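Local coordinates for putative MCP-type signal transduction protein (Campylobacter jejuni subsp. jejuni serotype O:2, PDB 4WY9), which probably senses chemical signals in the periplasm through its tandem-PAS sensory domain and so guides the chemotaxis of the bacterium, apparently by indirect ligand recognition, at residues Ala141-Arg152 / Val166-Asn177. Numbering follows the deposited sequence.
Sequences AKYGENKVYIGR and VNVAIPIFDRKN
Tyr-143 leans its edge against the face of Phe-173, an edge-to-face pair with ring centroids 5.2 Å apart and planes at 66°. The approach is made by Tyr-143 CD1, which sits 3.6 Å from Phe-173 CG, toward the rim of the phenylalanine. The same face also takes Tyr-143 CA in a CH-pi contact, 3.9 Å from the ring centroid. With CG anti to the backbone N (chi1 -174°), the tyrosine ring has CD1 at Phe-173 and CD2 at Asn-177 OD1, 3.4 Å away; the Asn-177 amide plane is 16° from the ring plane.

At Tyr-149 the chains pair as antiparallel strands, its N and O both bonded to Ala-169, and Gly-151 N adds a nearly straight bond to Asn-167 O at 2.9 Å. The Tyr-149 ring crosses Pro-171 at about a right angle, CE1 against CD. On the other sheet face, Val-148 and Ile-150 pack on Val-168; Val-148 and Val-168 also touch helix 8-51, while Ile-150 touches Gln-275.

Strand 149-150 thus edges the sheet of this PDC sensor domain, with strand 163-173 between it and 179-188. In the Glu-145 conformer described, one of two, Tyr-149 OH donates to OE2 at 2.6 Å on the syn side, and Lys-142 N reaches OE1 from above the carboxylate plane. Gripped at both oxygens, this carboxylate would hold the type II turn Lys-142 to Glu-145 and the Tyr-149 ring together.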
loop_
_atom_site.group_PDB
_atom_site.type_symbol
_atom_site.label_atom_id
_atom_site.label_comp_id
_atom_site.label_asym_id
_atom_site.label_seq_id
_atom_site.Cartn_x
_atom_site.Cartn_y
_atom_site.Cartn_z
ATOM N N ALA A 141 -16.816 7.238 7.731
ATOM C CA ALA A 141 -16.258 8.543 7.454
ATOM C C ALA A 141 -17.244 9.659 7.798
ATOM O O ALA A 141 -18.439 9.551 7.510
ATOM C CB ALA A 141 -15.801 8.666 6.002
ATOM N N LYS A 142 -16.725 10.721 8.398
ATOM C CA LYS A 142 -17.518 11.884 8.798
ATOM C C LYS A 142 -16.866 13.155 8.326
ATOM O O LYS A 142 -15.634 13.286 8.387
ATOM C CB LYS A 142 -17.680 11.926 10.306
ATOM C CG LYS A 142 -18.451 10.733 10.850
ATOM C CD LYS A 142 -18.411 10.641 12.346
ATOM C CE LYS A 142 -19.086 9.359 12.807
ATOM N NZ LYS A 142 -18.325 8.158 12.352
ATOM N N TYR A 143 -17.654 14.094 7.820
ATOM C CA TYR A 143 -17.121 15.353 7.350
ATOM C C TYR A 143 -16.428 16.101 8.466
ATOM O O TYR A 143 -16.927 16.166 9.591
ATOM C CB TYR A 143 -18.195 16.210 6.746
ATOM C CG TYR A 143 -17.664 17.485 6.115
ATOM C CD1 TYR A 143 -16.805 17.432 5.042
ATOM C CD2 TYR A 143 -18.001 18.753 6.606
ATOM C CE1 TYR A 143 -16.317 18.562 4.444
ATOM C CE2 TYR A 143 -17.508 19.897 6.011
ATOM C CZ TYR A 143 -16.667 19.802 4.916
ATOM O OH TYR A 143 -16.144 20.934 4.333
ATOM N N GLY A 144 -15.247 16.638 8.157
ATOM C CA GLY A 144 -14.464 17.336 9.130
ATOM C C GLY A 144 -13.278 16.535 9.613
ATOM O O GLY A 144 -12.397 17.091 10.228
ATOM N N GLU A 145 -13.293 15.221 9.386
ATOM C CA GLU A 145 -12.160 14.395 9.716
ATOM C C GLU A 145 -11.036 14.676 8.692
ATOM O O GLU A 145 -11.258 15.169 7.594
ATOM C CB GLU A 145 -12.578 12.905 9.759
ATOM C CG GLU A 145 -12.750 12.267 8.414
ATOM C CD GLU A 145 -13.264 10.831 8.352
ATOM O OE1 GLU A 145 -13.987 10.405 9.230
ATOM O OE2 GLU A 145 -12.947 10.163 7.371
ATOM N N ASN A 146 -9.818 14.379 9.068
ATOM C CA ASN A 146 -8.714 14.528 8.162
ATOM C C ASN A 146 -8.097 13.161 7.927
ATOM O O ASN A 146 -6.877 12.981 7.949
ATOM C CB ASN A 146 -7.685 15.494 8.760
ATOM C CG ASN A 146 -6.637 15.880 7.779
ATOM O OD1 ASN A 146 -6.801 15.649 6.578
ATOM N ND2 ASN A 146 -5.542 16.467 8.268
ATOM N N LYS A 147 -8.933 12.189 7.691
ATOM C CA LYS A 147 -8.424 10.842 7.754
ATOM C C LYS A 147 -8.105 10.290 6.383
ATOM O O LYS A 147 -8.817 10.535 5.426
ATOM C CB LYS A 147 -9.419 9.896 8.461
ATOM C CG LYS A 147 -9.640 10.152 9.938
ATOM C CD LYS A 147 -10.551 9.094 10.534
ATOM C CE LYS A 147 -10.770 9.248 12.013
ATOM N NZ LYS A 147 -11.608 8.144 12.491
ATOM N N VAL A 148 -7.070 9.462 6.316
ATOM C CA VAL A 148 -6.757 8.682 5.142
ATOM C C VAL A 148 -6.922 7.233 5.515
ATOM O O VAL A 148 -6.455 6.813 6.580
ATOM C CB VAL A 148 -5.326 8.955 4.642
ATOM C CG1 VAL A 148 -5.035 8.156 3.395
ATOM C CG2 VAL A 148 -5.114 10.453 4.415
ATOM N N TYR A 149 -7.578 6.446 4.659
ATOM C CA TYR A 149 -7.859 5.041 4.938
ATOM C C TYR A 149 -6.871 4.184 4.173
ATOM O O TYR A 149 -6.776 4.268 2.956
ATOM C CB TYR A 149 -9.301 4.731 4.575
ATOM C CG TYR A 149 -10.290 5.464 5.416
ATOM C CD1 TYR A 149 -10.498 6.855 5.251
ATOM C CD2 TYR A 149 -11.021 4.841 6.420
ATOM C CE1 TYR A 149 -11.383 7.541 6.019
ATOM C CE2 TYR A 149 -11.924 5.548 7.186
ATOM C CZ TYR A 149 -12.100 6.905 7.010
ATOM O OH TYR A 149 -13.001 7.604 7.781
ATOM N N ILE A 150 -6.119 3.358 4.901
ATOM C CA ILE A 150 -5.064 2.555 4.306
ATOM C C ILE A 150 -5.272 1.090 4.632
ATOM O O ILE A 150 -5.491 0.736 5.800
ATOM C CB ILE A 150 -3.682 3.016 4.770
ATOM C CG1 ILE A 150 -3.488 4.493 4.353
ATOM C CG2 ILE A 150 -2.561 2.161 4.174
ATOM C CD1 ILE A 150 -2.180 5.067 4.702
ATOM N N GLY A 151 -5.266 0.248 3.616
ATOM C CA GLY A 151 -5.539 -1.157 3.794
ATOM C C GLY A 151 -4.370 -1.998 4.215
ATOM O O GLY A 151 -3.277 -1.489 4.459
ATOM N N ARG A 152 -4.598 -3.305 4.318
ATOM C CA ARG A 152 -3.540 -4.288 4.503
ATOM C C ARG A 152 -3.148 -4.802 3.106
ATOM O O ARG A 152 -3.875 -4.565 2.121
ATOM C CB ARG A 152 -3.984 -5.391 5.442
ATOM C CG ARG A 152 -5.285 -6.081 5.043
ATOM C CD ARG A 152 -5.301 -7.540 5.475
ATOM N NE ARG A 152 -4.322 -8.278 4.675
ATOM C CZ ARG A 152 -4.110 -9.573 4.763
ATOM N NH1 ARG A 152 -4.785 -10.284 5.671
ATOM N NH2 ARG A 152 -3.144 -10.116 4.006
ATOM N N VAL A 166 -1.607 -2.601 -1.942
ATOM C CA VAL A 166 -2.218 -1.907 -0.826
ATOM C C VAL A 166 -2.992 -0.701 -1.365
ATOM O O VAL A 166 -2.580 -0.080 -2.349
ATOM C CB VAL A 166 -1.195 -1.478 0.235
ATOM C CG1 VAL A 166 -0.137 -0.502 -0.343
ATOM C CG2 VAL A 166 -1.875 -0.866 1.440
ATOM N N ASN A 167 -4.107 -0.397 -0.718
ATOM C CA ASN A 167 -4.955 0.687 -1.143
ATOM C C ASN A 167 -4.957 1.836 -0.161
ATOM O O ASN A 167 -4.900 1.635 1.047
ATOM C CB ASN A 167 -6.372 0.193 -1.373
ATOM C CG ASN A 167 -6.468 -0.682 -2.582
ATOM O OD1 ASN A 167 -6.668 -0.180 -3.695
ATOM N ND2 ASN A 167 -6.256 -1.964 -2.399
ATOM N N VAL A 168 -5.066 3.043 -0.710
ATOM C CA VAL A 168 -5.094 4.283 0.027
ATOM C C VAL A 168 -6.311 5.029 -0.483
ATOM O O VAL A 168 -6.444 5.152 -1.700
ATOM C CB VAL A 168 -3.827 5.100 -0.186
ATOM C CG1 VAL A 168 -3.879 6.406 0.522
ATOM C CG2 VAL A 168 -2.572 4.280 0.309
ATOM N N ALA A 169 -7.184 5.495 0.395
ATOM C CA ALA A 169 -8.437 6.107 -0.053
ATOM C C ALA A 169 -8.967 7.154 0.895
ATOM O O ALA A 169 -8.707 7.121 2.108
ATOM C CB ALA A 169 -9.489 5.012 -0.274
ATOM N N ILE A 170 -9.715 8.104 0.337
ATOM C CA ILE A 170 -10.271 9.230 1.086
ATOM C C ILE A 170 -11.704 9.484 0.620
ATOM O O ILE A 170 -11.983 9.426 -0.591
ATOM C CB ILE A 170 -9.416 10.500 0.890
ATOM C CG1 ILE A 170 -7.962 10.245 1.289
ATOM C CG2 ILE A 170 -9.963 11.688 1.640
ATOM C CD1 ILE A 170 -7.051 11.420 1.038
ATOM N N PRO A 171 -12.634 9.768 1.550
ATOM C CA PRO A 171 -14.021 10.139 1.170
ATOM C C PRO A 171 -14.100 11.463 0.452
ATOM O O PRO A 171 -13.260 12.341 0.666
ATOM C CB PRO A 171 -14.739 10.233 2.507
ATOM C CG PRO A 171 -13.652 10.541 3.490
ATOM C CD PRO A 171 -12.470 9.739 3.001
ATOM N N ILE A 172 -15.124 11.573 -0.394
ATOM C CA ILE A 172 -15.615 12.804 -1.027
ATOM C C ILE A 172 -16.939 13.157 -0.384
ATOM O O ILE A 172 -17.741 12.264 -0.121
ATOM C CB ILE A 172 -15.769 12.622 -2.556
ATOM C CG1 ILE A 172 -14.471 12.096 -3.175
ATOM C CG2 ILE A 172 -16.186 13.939 -3.203
ATOM C CD1 ILE A 172 -13.286 12.993 -2.929
ATOM N N PHE A 173 -17.166 14.452 -0.127
ATOM C CA PHE A 173 -18.411 14.883 0.506
ATOM C C PHE A 173 -19.178 15.911 -0.313
ATOM O O PHE A 173 -18.561 16.671 -1.088
ATOM C CB PHE A 173 -18.114 15.508 1.883
ATOM C CG PHE A 173 -17.426 14.580 2.858
ATOM C CD1 PHE A 173 -16.041 14.524 2.914
ATOM C CD2 PHE A 173 -18.135 13.812 3.749
ATOM C CE1 PHE A 173 -15.397 13.691 3.815
ATOM C CE2 PHE A 173 -17.494 12.958 4.632
ATOM C CZ PHE A 173 -16.141 12.919 4.681
ATOM N N ASP A 174 -20.481 15.970 -0.088
ATOM C CA ASP A 174 -21.294 17.038 -0.660
ATOM C C ASP A 174 -21.611 18.105 0.411
ATOM O O ASP A 174 -21.105 18.051 1.509
ATOM C CB ASP A 174 -22.536 16.467 -1.292
ATOM C CG ASP A 174 -23.491 15.793 -0.315
ATOM O OD1 ASP A 174 -23.355 15.970 0.906
ATOM O OD2 ASP A 174 -24.480 15.165 -0.775
ATOM N N ARG A 175 -22.448 19.077 0.073
ATOM C CA ARG A 175 -22.741 20.204 0.971
ATOM C C ARG A 175 -23.625 19.769 2.149
ATOM O O ARG A 175 -23.712 20.468 3.183
ATOM C CB ARG A 175 -23.353 21.349 0.188
ATOM C CG ARG A 175 -23.438 22.637 0.948
ATOM C CD ARG A 175 -23.750 23.821 0.034
ATOM N NE ARG A 175 -22.606 24.736 -0.023
ATOM C CZ ARG A 175 -22.330 25.634 0.921
ATOM N NH1 ARG A 175 -23.126 25.728 1.983
ATOM N NH2 ARG A 175 -21.284 26.455 0.807
ATOM N N LYS A 176 -24.232 18.589 2.062
ATOM C CA LYS A 176 -25.013 18.085 3.188
ATOM C C LYS A 176 -24.110 17.254 4.108
ATOM O O LYS A 176 -24.601 16.555 4.999
ATOM C CB LYS A 176 -26.202 17.259 2.688
ATOM C CG LYS A 176 -27.157 18.111 1.819
ATOM C CD LYS A 176 -28.361 17.337 1.376
ATOM C CE LYS A 176 -29.555 17.699 2.228
ATOM N NZ LYS A 176 -30.084 19.089 2.144
ATOM N N ASN A 177 -22.806 17.346 3.892
ATOM C CA ASN A 177 -21.809 16.699 4.750
ATOM C C ASN A 177 -21.902 15.201 4.698
ATOM O O ASN A 177 -21.536 14.525 5.661
ATOM C CB ASN A 177 -21.921 17.154 6.214
ATOM C CG ASN A 177 -22.026 18.655 6.354
ATOM O OD1 ASN A 177 -21.241 19.418 5.759
ATOM N ND2 ASN A 177 -23.021 19.098 7.063
HETATM O O HOH W 1 -5.345 -2.690 0.577
#